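Local coordinates for homoserine dehydrogenase (Thermoplasma acidophilum, PDB 3ING), which probably catalyses the NADP(H)-dependent interconversion of L-aspartate semialdehyde and L-homoserine, on the route to threonine and methionine, at residues R21-S26 / F33-V38; V40-S45 / S59-T64; I220-I225 / T253-D258; I269-N272 / L277-I280. All blocks are in the same frame, centred on the assembly; numbering follows the deposited sequence.

Overall arrangement
Followed from the N terminus, the four contacts come in series, each closing before the next opens, so none encloses or crosses another. Contact 1 closes a six-residue connection between helix 14-29 and strand 34-41. Contact 2 follows on the same strand and spans thirteen residues to helix 54-64 beside the bound NADPH; a salt bridge from Arg-21 to Glu-62 ties it to contact 1. The chain then passes to the opposite side of the chain's centre. Contact 3 closes a 27-residue connection between helix 212-226 and strand 249-258, and contact 4 a four-residue loop after the neighbouring strand 261-270. These two share the antiparallel sheet, their centres about 19 Å apart.

Contact 1. Residues R21-S26 / F33-V38; sequences RIIDAS and FSIKVV
Ile-23 and Ile-35 form a buried, apolar helix-to-strand contact in the nucleotide-binding domain, where helix 14-29 packs against strand 34-41. Strand 4-10, this helix and strand 34-41 make up the first beta-alpha-beta crossover of the Rossmann fold, and the contact belongs to its second half. The two isoleucines meet with their side chains crossed at about a right angle. Ile-23 turns CG2 away from its own backbone N, and that methyl lands 3.7 Å from CB of Ile-35 and 3.6 Å from the carbonyl O of the same residue. The longer branch of Ile-23 runs past it: CD1 lies 3.9 Å from Ile-35 CG2 and continues to Val-37, whose CG2 is a looser 4.2 Å away. One helix residue thus spans two alternate positions on the strand. Ile-7 of strand 4-10 and Ile-54 of helix 54-64 also pack on Ile-23 and Val-37. Towards the turn, a water takes over from the hydrocarbon. It accepts from Ser-26 OG at 2.6 Å and donates to the carbonyl O of Phe-33 at 3.2 Å. The carbonyl O of Ile-35 receives ND2 of Asn-27, so the methyl pressed on it does not deny it a donor. With no direct hydrogen bond between the segments, shape and exclusion of water hold helix to strand, while the water bridge between the segments lies at the end where the chain turns back.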
loop_
_atom_site.group_PDB
_atom_site.type_symbol
_atom_site.label_atom_id
_atom_site.label_comp_id
_atom_site.label_asym_id
_atom_site.label_seq_id
_atom_site.Cartn_x
_atom_site.Cartn_y
_atom_site.Cartn_z
ATOM N N ARG A 21 -5.893 -17.005 15.238
ATOM C CA ARG A 21 -4.509 -17.489 15.209
ATOM C C ARG A 21 -3.537 -16.330 15.114
ATOM O O ARG A 21 -2.546 -16.284 15.864
ATOM C CB ARG A 21 -4.276 -18.440 14.034
ATOM C CG ARG A 21 -4.934 -19.827 14.179
ATOM C CD ARG A 21 -4.617 -20.780 13.017
ATOM N NE ARG A 21 -5.370 -22.029 13.152
ATOM C CZ ARG A 21 -6.387 -22.417 12.389
ATOM N NH1 ARG A 21 -6.808 -21.691 11.366
ATOM N NH2 ARG A 21 -6.958 -23.583 12.625
ATOM N N ILE A 22 -3.819 -15.384 14.217
ATOM C CA ILE A 22 -2.944 -14.218 14.023
ATOM C C ILE A 22 -2.897 -13.352 15.262
ATOM O O ILE A 22 -1.825 -12.947 15.688
ATOM C CB ILE A 22 -3.340 -13.409 12.758
ATOM C CG1 ILE A 22 -3.028 -14.265 11.521
ATOM C CG2 ILE A 22 -2.567 -12.062 12.664
ATOM C CD1 ILE A 22 -3.494 -13.722 10.188
ATOM N N ILE A 23 -4.045 -13.125 15.888
ATOM C CA ILE A 23 -4.100 -12.349 17.121
ATOM C C ILE A 23 -3.298 -13.033 18.217
ATOM O O ILE A 23 -2.524 -12.397 18.941
ATOM C CB ILE A 23 -5.573 -12.105 17.603
ATOM C CG1 ILE A 23 -6.289 -11.176 16.622
ATOM C CG2 ILE A 23 -5.577 -11.591 19.111
ATOM C CD1 ILE A 23 -7.808 -10.990 16.841
ATOM N N ASP A 24 -3.432 -14.344 18.314
ATOM C CA ASP A 24 -2.742 -15.073 19.353
ATOM C C ASP A 24 -1.204 -15.008 19.148
ATOM O O ASP A 24 -0.433 -14.779 20.102
ATOM C CB ASP A 24 -3.211 -16.508 19.390
ATOM C CG ASP A 24 -2.781 -17.209 20.654
ATOM O OD1 ASP A 24 -2.840 -16.579 21.730
ATOM O OD2 ASP A 24 -2.398 -18.386 20.564
ATOM N N ALA A 25 -0.769 -15.139 17.906
ATOM C CA ALA A 25 0.660 -15.087 17.582
ATOM C C ALA A 25 1.155 -13.688 17.853
ATOM O O ALA A 25 2.230 -13.499 18.391
ATOM C CB ALA A 25 0.895 -15.491 16.120
ATOM N N SER A 26 0.328 -12.712 17.526
ATOM C CA SER A 26 0.681 -11.312 17.716
ATOM C C SER A 26 0.860 -10.950 19.161
ATOM O O SER A 26 1.820 -10.283 19.533
ATOM C CB SER A 26 -0.397 -10.416 17.138
ATOM O OG SER A 26 -0.153 -9.073 17.528
ATOM N N PHE A 33 0.158 -3.785 19.878
ATOM C CA PHE A 33 -0.371 -3.602 21.227
ATOM C C PHE A 33 -0.706 -5.000 21.846
ATOM O O PHE A 33 0.080 -5.946 21.709
ATOM C CB PHE A 33 -1.570 -2.603 21.173
ATOM C CG PHE A 33 -2.627 -2.951 20.142
ATOM N N SER A 34 -1.802 -5.098 22.595
ATOM C CA SER A 34 -2.411 -6.377 22.887
ATOM C C SER A 34 -3.813 -6.276 22.257
ATOM O O SER A 34 -4.455 -5.227 22.305
ATOM C CB SER A 34 -2.502 -6.666 24.382
ATOM N N ILE A 35 -4.239 -7.340 21.593
ATOM C CA ILE A 35 -5.623 -7.447 21.130
ATOM C C ILE A 35 -6.277 -8.485 22.045
ATOM O O ILE A 35 -5.844 -9.640 22.111
ATOM C CB ILE A 35 -5.747 -7.899 19.679
ATOM C CG1 ILE A 35 -5.059 -6.910 18.729
ATOM C CG2 ILE A 35 -7.228 -8.062 19.335
ATOM C CD1 ILE A 35 -4.838 -7.403 17.288
ATOM N N LYS A 36 -7.297 -8.054 22.773
ATOM C CA LYS A 36 -8.002 -8.895 23.725
ATOM C C LYS A 36 -9.366 -9.242 23.143
ATOM O O LYS A 36 -10.156 -8.352 22.814
ATOM C CB LYS A 36 -8.159 -8.172 25.061
ATOM C CG LYS A 36 -8.922 -8.947 26.117
ATOM C CD LYS A 36 -8.883 -8.277 27.507
ATOM N N VAL A 37 -9.628 -10.535 23.024
ATOM C CA VAL A 37 -10.880 -11.025 22.463
ATOM C C VAL A 37 -11.808 -11.246 23.636
ATOM O O VAL A 37 -11.530 -12.058 24.497
ATOM C CB VAL A 37 -10.648 -12.293 21.661
ATOM C CG1 VAL A 37 -11.967 -12.984 21.318
ATOM C CG2 VAL A 37 -9.829 -11.949 20.388
ATOM N N VAL A 38 -12.892 -10.486 23.687
ATOM C CA VAL A 38 -13.843 -10.568 24.791
ATOM C C VAL A 38 -15.181 -11.183 24.397
ATOM O O VAL A 38 -16.072 -11.349 25.234
ATOM C CB VAL A 38 -14.070 -9.162 25.425
ATOM C CG1 VAL A 38 -12.730 -8.570 25.867
ATOM C CG2 VAL A 38 -14.825 -8.253 24.479
HETATM O O HOH W 1 -1.293 -8.091 19.702
#

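Contact 2. Residues V40-S45 / S59-T64; sequences VSDSRS and SNKEKT. With NDP (NADPH dihydro-nicotinamide-adenine-dinucleotide phosphate), chain C.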
loop_
_atom_site.group_PDB
_atom_site.type_symbol
_atom_site.label_atom_id
_atom_site.label_comp_id
_atom_site.label_asym_id
_atom_site.label_seq_id
_atom_site.Cartn_x
_atom_site.Cartn_y
_atom_site.Cartn_z
ATOM N N VAL A 40 -16.735 -14.160 21.196
ATOM C CA VAL A 40 -16.476 -14.905 19.961
ATOM C C VAL A 40 -17.612 -15.856 19.681
ATOM O O VAL A 40 -18.106 -16.495 20.602
ATOM C CB VAL A 40 -15.114 -15.682 20.009
ATOM C CG1 VAL A 40 -15.065 -16.646 21.168
ATOM C CG2 VAL A 40 -14.865 -16.402 18.700
ATOM N N SER A 41 -18.031 -15.940 18.417
ATOM C CA SER A 41 -19.071 -16.896 17.988
ATOM C C SER A 41 -18.829 -17.709 16.678
ATOM O O SER A 41 -18.006 -17.387 15.898
ATOM C CB SER A 41 -20.408 -16.167 17.793
ATOM O OG SER A 41 -20.272 -15.113 16.814
ATOM N N ASP A 42 -19.591 -18.832 16.565
ATOM C CA ASP A 42 -19.845 -19.513 15.343
ATOM C C ASP A 42 -21.389 -19.595 15.256
ATOM O O ASP A 42 -22.077 -18.904 15.990
ATOM C CB ASP A 42 -19.151 -20.876 15.260
ATOM C CG ASP A 42 -19.583 -21.859 16.338
ATOM O OD1 ASP A 42 -20.725 -21.809 16.856
ATOM O OD2 ASP A 42 -18.766 -22.758 16.595
ATOM N N SER A 43 -21.928 -20.390 14.348
ATOM C CA SER A 43 -23.371 -20.347 14.116
ATOM C C SER A 43 -24.160 -20.912 15.274
ATOM O O SER A 43 -25.328 -20.560 15.447
ATOM C CB SER A 43 -23.740 -21.107 12.842
ATOM O OG SER A 43 -23.362 -22.467 12.948
ATOM N N ARG A 44 -23.535 -21.779 16.063
ATOM C CA ARG A 44 -24.243 -22.468 17.141
ATOM C C ARG A 44 -23.858 -22.123 18.564
ATOM O O ARG A 44 -24.655 -22.337 19.460
ATOM C CB ARG A 44 -23.999 -23.960 16.985
ATOM C CG ARG A 44 -24.563 -24.552 15.717
ATOM C CD ARG A 44 -24.244 -26.039 15.658
ATOM N NE ARG A 44 -22.840 -26.295 15.311
ATOM C CZ ARG A 44 -22.216 -27.469 15.452
ATOM N NH1 ARG A 44 -22.844 -28.543 15.928
ATOM N NH2 ARG A 44 -20.940 -27.575 15.103
ATOM N N SER A 45 -22.633 -21.641 18.786
ATOM C CA SER A 45 -22.101 -21.424 20.156
ATOM C C SER A 45 -21.321 -20.111 20.292
ATOM O O SER A 45 -21.024 -19.407 19.301
ATOM C CB SER A 45 -21.171 -22.585 20.562
ATOM O OG SER A 45 -20.022 -22.680 19.715
ATOM N N SER A 59 -8.220 -24.439 19.781
ATOM C CA SER A 59 -8.100 -25.866 19.936
ATOM C C SER A 59 -9.472 -26.550 19.995
ATOM O O SER A 59 -9.674 -27.601 19.369
ATOM C CB SER A 59 -7.240 -26.185 21.155
ATOM O OG SER A 59 -7.284 -27.559 21.467
ATOM N N ASN A 60 -10.403 -25.970 20.760
ATOM C CA ASN A 60 -11.737 -26.521 20.900
ATOM C C ASN A 60 -12.525 -26.483 19.582
ATOM O O ASN A 60 -13.249 -27.420 19.258
ATOM C CB ASN A 60 -12.537 -25.785 21.973
ATOM C CG ASN A 60 -13.812 -26.522 22.346
ATOM O OD1 ASN A 60 -14.926 -26.052 22.103
ATOM N ND2 ASN A 60 -13.651 -27.712 22.894
ATOM N N LYS A 61 -12.414 -25.398 18.839
ATOM C CA LYS A 61 -13.054 -25.303 17.531
ATOM C C LYS A 61 -12.479 -26.312 16.524
ATOM O O LYS A 61 -13.223 -26.990 15.825
ATOM C CB LYS A 61 -12.873 -23.887 17.005
ATOM C CG LYS A 61 -13.586 -23.545 15.685
ATOM C CD LYS A 61 -15.099 -23.846 15.722
ATOM C CE LYS A 61 -15.761 -23.357 14.461
ATOM N NZ LYS A 61 -17.254 -23.654 14.441
ATOM N N GLU A 62 -11.162 -26.380 16.433
ATOM C CA GLU A 62 -10.487 -27.366 15.578
ATOM C C GLU A 62 -10.871 -28.800 15.879
ATOM O O GLU A 62 -11.110 -29.614 14.963
ATOM C CB GLU A 62 -8.969 -27.276 15.722
ATOM C CG GLU A 62 -8.329 -26.080 15.022
ATOM C CD GLU A 62 -6.838 -25.906 15.347
ATOM O OE1 GLU A 62 -6.330 -26.605 16.259
ATOM O OE2 GLU A 62 -6.167 -25.042 14.705
ATOM N N LYS A 63 -10.885 -29.143 17.154
ATOM C CA LYS A 63 -11.126 -30.518 17.536
ATOM C C LYS A 63 -12.574 -30.956 17.494
ATOM O O LYS A 63 -12.854 -32.133 17.215
ATOM C CB LYS A 63 -10.567 -30.785 18.948
ATOM C CG LYS A 63 -9.029 -30.761 19.004
ATOM C CD LYS A 63 -8.484 -31.044 20.362
ATOM C CE LYS A 63 -6.973 -31.036 20.380
ATOM N NZ LYS A 63 -6.478 -29.752 19.840
ATOM N N THR A 64 -13.481 -30.057 17.870
ATOM C CA THR A 64 -14.873 -30.406 18.047
ATOM C C THR A 64 -15.820 -29.773 17.074
ATOM O O THR A 64 -17.002 -30.152 17.060
ATOM C CB THR A 64 -15.422 -29.995 19.471
ATOM O OG1 THR A 64 -15.537 -28.574 19.557
ATOM C CG2 THR A 64 -14.557 -30.570 20.591
HETATM P PA NDP C . -17.029 -19.939 6.676
HETATM O O1A NDP C . -15.853 -20.830 6.653
HETATM O O2A NDP C . -18.304 -20.512 6.182
HETATM O O5B NDP C . -17.298 -19.407 8.171
HETATM C C5B NDP C . -18.408 -18.631 8.574
HETATM C C4B NDP C . -18.458 -18.532 10.091
HETATM O O4B NDP C . -19.606 -17.850 10.525
HETATM C C3B NDP C . -18.577 -19.911 10.753
HETATM O O3B NDP C . -18.049 -19.889 12.070
HETATM C C2B NDP C . -20.051 -20.128 10.801
HETATM O O2B NDP C . -20.472 -21.039 11.777
HETATM C C1B NDP C . -20.488 -18.744 11.201
HETATM N N9A NDP C . -21.861 -18.401 10.850
HETATM C C8A NDP C . -22.648 -18.806 9.808
HETATM N N7A NDP C . -23.838 -18.133 9.901
HETATM C C5A NDP C . -23.787 -17.329 10.973
HETATM C C6A NDP C . -24.735 -16.473 11.494
HETATM N N6A NDP C . -25.788 -16.110 10.766
HETATM N N1A NDP C . -24.363 -15.788 12.595
HETATM C C2A NDP C . -23.143 -15.950 13.221
HETATM N N3A NDP C . -22.178 -16.797 12.710
HETATM C C4A NDP C . -22.549 -17.466 11.579
HETATM O O3 NDP C . -16.706 -18.593 5.860
HETATM P PN NDP C . -15.249 -17.975 5.574
HETATM O O1N NDP C . -14.627 -18.704 4.428
HETATM O O2N NDP C . -14.541 -17.902 6.890
HETATM O O5D NDP C . -15.590 -16.478 5.047
HETATM C C5D NDP C . -16.098 -15.590 6.042
HETATM C C4D NDP C . -16.395 -14.240 5.396
HETATM O O4D NDP C . -15.186 -13.743 4.870
HETATM C C3D NDP C . -17.349 -14.311 4.234
HETATM O O3D NDP C . -18.337 -13.274 4.255
HETATM C C2D NDP C . -16.454 -14.227 3.012
HETATM O O2D NDP C . -17.103 -13.684 1.894
HETATM C C1D NDP C . -15.345 -13.336 3.520
HETATM N N1N NDP C . -14.108 -13.453 2.768
HETATM C C2N NDP C . -13.506 -14.678 2.648
HETATM C C3N NDP C . -12.429 -14.892 1.800
HETATM C C7N NDP C . -11.741 -16.203 1.832
HETATM O O7N NDP C . -10.378 -16.176 1.637
HETATM N N7N NDP C . -12.366 -17.327 2.157
HETATM C C4N NDP C . -11.642 -13.718 1.227
HETATM C C5N NDP C . -12.368 -12.421 1.450
HETATM C C6N NDP C . -13.533 -12.338 2.210
HETATM P P2B NDP C . -19.898 -22.532 11.899
HETATM O O1X NDP C . -20.847 -23.091 12.924
HETATM O O2X NDP C . -18.373 -22.565 12.214
HETATM O O3X NDP C . -20.129 -23.116 10.541
HETATM O O HOH W 2 -19.424 -30.294 14.928
#
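Lys-61 and Asp-42 meet in a salt bridge beside the 2'-phosphate of NADPH, the group that distinguishes this cofactor from NADH. Lys-61 NZ donates to Asp-42 OD2 at 2.8 Å, meeting it on the anti side and 34° out of the carboxylate plane, to phosphate oxygen O2X at 2.7 Å, and to the carbonyl O of Gly-65. A single bend at chi2 (54°) takes the otherwise extended lysine there. Ser-43 grips the same phosphate from the loop that follows the strand, its OG 2.6 Å from O1X and its N bonded to both O1X and O2B. A second shell fixes the aspartate. Its OD1 accepts from Arg-44 N (2.9 Å), an Asx turn, and from Ser-45 N (2.7 Å), which makes the wider Asx motif; Ser-45 OG adds a third bond from above the carboxylate plane. OD2 also receives Ile-67 N. With an alanine at Asp-42, the ammonium of Lys-61 is likely to lose its carboxylate mate and the turn amides their shared acceptor. A water joins Arg-44 NH2 to Thr-64 O. The site lies between the C-terminal ends of strand 34-41 and helix 54-64, with Leu-17 of helix 14-29 against Lys-61.

Contact 3. Residues I220-I225 / T253-D258; sequences ILVNHI and TEVYVD. With EDO (1,2-ethanediol), chain I.
Val-255 projects from strand 249-258 towards helix 212-226 and divides its two methyls between consecutive helix residues, Leu-221 and Val-222. Its CG1, turned opposite the backbone N of the valine (chi1 171°), goes to Val-222, where it lies 3.6 Å from CA and an equal 3.6 Å from CG2. The two valine side chains cross at about a right angle, CG1 of Val-255 lying against CB and CG2 of Val-222. The other branch, CG2, sits beneath the backbone at the Leu-221/Val-222 junction, 3.9 Å from Leu-221 CB and 4.0 Å from Val-222 N. The far end of Leu-221 meets Thr-253 obliquely, CD1 to CG2 at 4.1 Å. The threonine gives the helix only its methyl in this pairing, since its OG1 is hydrogen-bonded to Ser-266 OG on the adjoining strand. Trimming Val-255 to an alanine removes both methyls and would probably open a gap under the helix, depriving Leu-221 CB and the Val-222 side chain of their nearest partners across the contact. Phe-167 of strand 164-170 and Ala-264 of strand 261-270 extend the apolar bed on which Leu-221 and Val-222 lie. The axes of the two short segments approach to 8.5 Å, with their N-to-C directions 37° apart. This is the layering of an open alpha/beta sandwich, a helix laid over one face of the antiparallel sheet in the catalytic domain; the helix also bears Lys-217, the predicted proton donor, about 5 Å from Leu-221 between side chains.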
loop_
_atom_site.group_PDB
_atom_site.type_symbol
_atom_site.label_atom_id
_atom_site.label_comp_id
_atom_site.label_asym_id
_atom_site.label_seq_id
_atom_site.Cartn_x
_atom_site.Cartn_y
_atom_site.Cartn_z
ATOM N N ILE A 220 -18.643 -2.099 -3.468
ATOM C CA ILE A 220 -17.789 -1.562 -2.418
ATOM C C ILE A 220 -16.714 -0.676 -3.048
ATOM O O ILE A 220 -16.457 0.436 -2.573
ATOM C CB ILE A 220 -17.176 -2.701 -1.558
ATOM C CG1 ILE A 220 -18.298 -3.480 -0.887
ATOM C CG2 ILE A 220 -16.115 -2.132 -0.514
ATOM C CD1 ILE A 220 -17.856 -4.764 -0.227
ATOM N N LEU A 221 -16.128 -1.149 -4.148
ATOM C CA LEU A 221 -15.083 -0.384 -4.855
ATOM C C LEU A 221 -15.599 0.936 -5.416
ATOM O O LEU A 221 -15.004 1.980 -5.172
ATOM C CB LEU A 221 -14.457 -1.213 -5.996
ATOM C CG LEU A 221 -13.498 -2.335 -5.643
ATOM C CD1 LEU A 221 -13.331 -3.268 -6.859
ATOM C CD2 LEU A 221 -12.161 -1.782 -5.161
ATOM N N VAL A 222 -16.675 0.892 -6.184
ATOM C CA VAL A 222 -17.209 2.115 -6.796
ATOM C C VAL A 222 -17.651 3.090 -5.702
ATOM O O VAL A 222 -17.356 4.275 -5.780
ATOM C CB VAL A 222 -18.324 1.841 -7.845
ATOM C CG1 VAL A 222 -19.684 1.417 -7.172
ATOM C CG2 VAL A 222 -18.505 3.092 -8.789
ATOM N N ASN A 223 -18.319 2.605 -4.649
ATOM C CA ASN A 223 -18.765 3.508 -3.549
ATOM C C ASN A 223 -17.574 4.090 -2.776
ATOM O O ASN A 223 -17.546 5.263 -2.444
ATOM C CB ASN A 223 -19.723 2.794 -2.578
ATOM C CG ASN A 223 -21.034 2.414 -3.212
ATOM O OD1 ASN A 223 -21.384 2.895 -4.296
ATOM N ND2 ASN A 223 -21.817 1.613 -2.489
ATOM N N HIS A 224 -16.590 3.257 -2.467
ATOM C CA HIS A 224 -15.380 3.756 -1.842
ATOM C C HIS A 224 -14.637 4.821 -2.689
ATOM O O HIS A 224 -14.303 5.865 -2.202
ATOM C CB HIS A 224 -14.382 2.640 -1.599
ATOM C CG HIS A 224 -13.178 3.097 -0.850
ATOM N ND1 HIS A 224 -13.041 2.916 0.510
ATOM C CD2 HIS A 224 -12.072 3.767 -1.248
ATOM C CE1 HIS A 224 -11.895 3.435 0.913
ATOM N NE2 HIS A 224 -11.294 3.968 -0.129
ATOM N N ILE A 225 -14.355 4.520 -3.946
ATOM C CA ILE A 225 -13.524 5.373 -4.749
ATOM C C ILE A 225 -14.285 6.599 -5.199
ATOM O O ILE A 225 -13.724 7.713 -5.119
ATOM C CB ILE A 225 -12.979 4.637 -5.956
ATOM C CG1 ILE A 225 -12.079 3.489 -5.472
ATOM C CG2 ILE A 225 -12.233 5.618 -6.891
ATOM C CD1 ILE A 225 -11.660 2.489 -6.542
ATOM N N THR A 253 -12.853 -7.134 -12.759
ATOM C CA THR A 253 -13.728 -6.153 -12.156
ATOM C C THR A 253 -13.131 -4.770 -12.409
ATOM O O THR A 253 -11.971 -4.488 -12.012
ATOM C CB THR A 253 -13.894 -6.380 -10.649
ATOM O OG1 THR A 253 -14.461 -7.674 -10.406
ATOM C CG2 THR A 253 -14.825 -5.316 -10.029
ATOM N N GLU A 254 -13.921 -3.924 -13.071
ATOM C CA GLU A 254 -13.531 -2.531 -13.383
ATOM C C GLU A 254 -14.484 -1.465 -12.790
ATOM O O GLU A 254 -15.732 -1.613 -12.791
ATOM C CB GLU A 254 -13.494 -2.319 -14.880
ATOM C CG GLU A 254 -12.740 -3.373 -15.678
ATOM C CD GLU A 254 -12.906 -3.177 -17.177
ATOM O OE1 GLU A 254 -14.030 -3.445 -17.704
ATOM O OE2 GLU A 254 -11.914 -2.747 -17.804
ATOM N N VAL A 255 -13.890 -0.370 -12.343
ATOM C CA VAL A 255 -14.612 0.762 -11.793
ATOM C C VAL A 255 -13.977 1.990 -12.392
ATOM O O VAL A 255 -12.747 2.183 -12.342
ATOM C CB VAL A 255 -14.571 0.765 -10.259
ATOM C CG1 VAL A 255 -15.135 2.052 -9.718
ATOM C CG2 VAL A 255 -15.371 -0.451 -9.694
ATOM N N TYR A 256 -14.805 2.821 -12.973
ATOM C CA TYR A 256 -14.352 3.999 -13.718
ATOM C C TYR A 256 -15.550 4.897 -13.980
ATOM O O TYR A 256 -16.651 4.526 -13.660
ATOM C CB TYR A 256 -13.714 3.587 -15.037
ATOM C CG TYR A 256 -14.621 2.838 -15.971
ATOM C CD1 TYR A 256 -14.784 1.468 -15.857
ATOM C CD2 TYR A 256 -15.298 3.494 -16.980
ATOM C CE1 TYR A 256 -15.615 0.785 -16.707
ATOM C CE2 TYR A 256 -16.127 2.817 -17.836
ATOM C CZ TYR A 256 -16.268 1.467 -17.707
ATOM O OH TYR A 256 -17.103 0.790 -18.549
ATOM N N VAL A 257 -15.328 6.072 -14.570
ATOM C CA VAL A 257 -16.405 7.008 -14.871
ATOM C C VAL A 257 -16.680 7.037 -16.385
ATOM O O VAL A 257 -15.756 7.174 -17.168
ATOM C CB VAL A 257 -16.055 8.420 -14.410
ATOM C CG1 VAL A 257 -17.154 9.428 -14.841
ATOM C CG2 VAL A 257 -15.850 8.437 -12.920
ATOM N N ASP A 258 -17.941 6.857 -16.770
ATOM C CA ASP A 258 -18.388 6.886 -18.164
ATOM C C ASP A 258 -19.429 7.953 -18.269
ATOM O O ASP A 258 -20.474 7.862 -17.602
ATOM C CB ASP A 258 -19.036 5.561 -18.587
HETATM C C1 EDO I . -11.308 10.067 -6.493
HETATM O O1 EDO I . -11.922 9.674 -7.750
HETATM C C2 EDO I . -10.401 9.004 -5.856
HETATM O O2 EDO I . -10.922 8.318 -4.660
#

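Contact 4. Residues I269-N272 / L277-I280; sequences ISLN and LMSI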
loop_
_atom_site.group_PDB
_atom_site.type_symbol
_atom_site.label_atom_id
_atom_site.label_comp_id
_atom_site.label_asym_id
_atom_site.label_seq_id
_atom_site.Cartn_x
_atom_site.Cartn_y
_atom_site.Cartn_z
ATOM N N ILE A 269 -12.848 -11.322 -19.727
ATOM C CA ILE A 269 -12.048 -10.675 -20.736
ATOM C C ILE A 269 -10.848 -11.545 -21.108
ATOM O O ILE A 269 -10.213 -12.138 -20.237
ATOM C CB ILE A 269 -11.430 -9.353 -20.223
ATOM C CG1 ILE A 269 -12.450 -8.460 -19.532
ATOM C CG2 ILE A 269 -10.835 -8.578 -21.379
ATOM C CD1 ILE A 269 -11.858 -7.110 -19.120
ATOM N N SER A 270 -10.502 -11.564 -22.390
ATOM C CA SER A 270 -9.285 -12.224 -22.851
ATOM C C SER A 270 -8.181 -11.192 -22.831
ATOM O O SER A 270 -8.133 -10.303 -23.679
ATOM C CB SER A 270 -9.446 -12.774 -24.262
ATOM O OG SER A 270 -10.369 -13.837 -24.255
ATOM N N LEU A 271 -7.278 -11.336 -21.876
ATOM C CA LEU A 271 -6.248 -10.336 -21.653
ATOM C C LEU A 271 -5.064 -10.462 -22.593
ATOM O O LEU A 271 -4.701 -11.556 -23.024
ATOM C CB LEU A 271 -5.744 -10.437 -20.213
ATOM C CG LEU A 271 -6.795 -10.198 -19.125
ATOM C CD1 LEU A 271 -6.199 -10.439 -17.752
ATOM C CD2 LEU A 271 -7.378 -8.772 -19.226
ATOM N N ASN A 272 -4.489 -9.302 -22.907
ATOM C CA ASN A 272 -3.263 -9.188 -23.661
ATOM C C ASN A 272 -2.116 -9.667 -22.812
ATOM O O ASN A 272 -2.138 -9.522 -21.585
ATOM C CB ASN A 272 -3.041 -7.722 -24.075
ATOM C CG ASN A 272 -1.602 -7.425 -24.486
ATOM O OD1 ASN A 272 -0.896 -6.645 -23.817
ATOM N ND2 ASN A 272 -1.153 -8.043 -25.582
ATOM N N LEU A 277 -2.340 -7.661 -15.301
ATOM C CA LEU A 277 -3.184 -8.665 -14.658
ATOM C C LEU A 277 -2.805 -10.072 -15.071
ATOM O O LEU A 277 -3.145 -11.049 -14.381
ATOM C CB LEU A 277 -4.673 -8.382 -14.934
ATOM C CG LEU A 277 -5.246 -7.086 -14.354
ATOM C CD1 LEU A 277 -6.789 -6.956 -14.653
ATOM C CD2 LEU A 277 -4.901 -7.003 -12.850
HETATM N N MSE A 278 -2.141 -10.198 -16.211
HETATM C CA MSE A 278 -1.651 -11.495 -16.635
HETATM C C MSE A 278 -0.417 -11.917 -15.843
HETATM O O MSE A 278 -0.012 -13.066 -15.949
HETATM C CB MSE A 278 -1.340 -11.484 -18.145
HETATM C CG MSE A 278 -2.613 -11.530 -18.997
HETATM SE SE MSE A 278 -3.612 -13.202 -18.837
HETATM C CE MSE A 278 -2.294 -14.232 -19.666
ATOM N N SER A 279 0.160 -11.026 -15.016
ATOM C CA SER A 279 1.293 -11.427 -14.186
ATOM C C SER A 279 0.804 -12.167 -12.932
ATOM O O SER A 279 1.594 -12.765 -12.223
ATOM C CB SER A 279 2.140 -10.231 -13.723
ATOM O OG SER A 279 1.494 -9.488 -12.681
ATOM N N ILE A 280 -0.496 -12.091 -12.661
ATOM C CA ILE A 280 -1.037 -12.684 -11.450
ATOM C C ILE A 280 -1.147 -14.195 -11.576
ATOM O O ILE A 280 -1.780 -14.734 -12.502
ATOM C CB ILE A 280 -2.370 -12.052 -11.078
ATOM C CG1 ILE A 280 -2.201 -10.538 -10.906
ATOM C CG2 ILE A 280 -2.952 -12.697 -9.785
ATOM C CD1 ILE A 280 -3.580 -9.789 -10.875
#
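Leu-271 and selenomethionine Met-278 are brought together by torsions that fold the second over the first: chi2 (-66°) and chi3 (-67°) both bend its chain, curling the selenium back across the leucine. The setting is the loop that leaves strand 261-270, at one edge of the antiparallel sheet, on its way to strand 286-291. Leu-271 points towards the 277-280 segment and is the hub. Its CB meets Met-278 CG at 3.5 Å and the SE atom at 3.8 Å, while its CD1 touches SE at 3.9 Å and, on the Leu-277 side, that residue's CB at 3.8 Å. Both leucines are buried, and the side chains cross without any hydrogen bond between the segments. Leu-277 continues inward over Val-252 of strand 249-258 and Ile-170 of strand 164-170, so the loop crosses the strands that separate the two it connects. The backbone of Leu-271 is held by Asn-248, whose ND2 reaches its carbonyl O. Near the dimer partner, Ser-279 packs on Ser-279 of the second subunit. The contact joins the residues just past strand 261-270 to the loop that leads to strand 286-291, with Met-278 CG 3.3 Å from the carbonyl O of Asn-272.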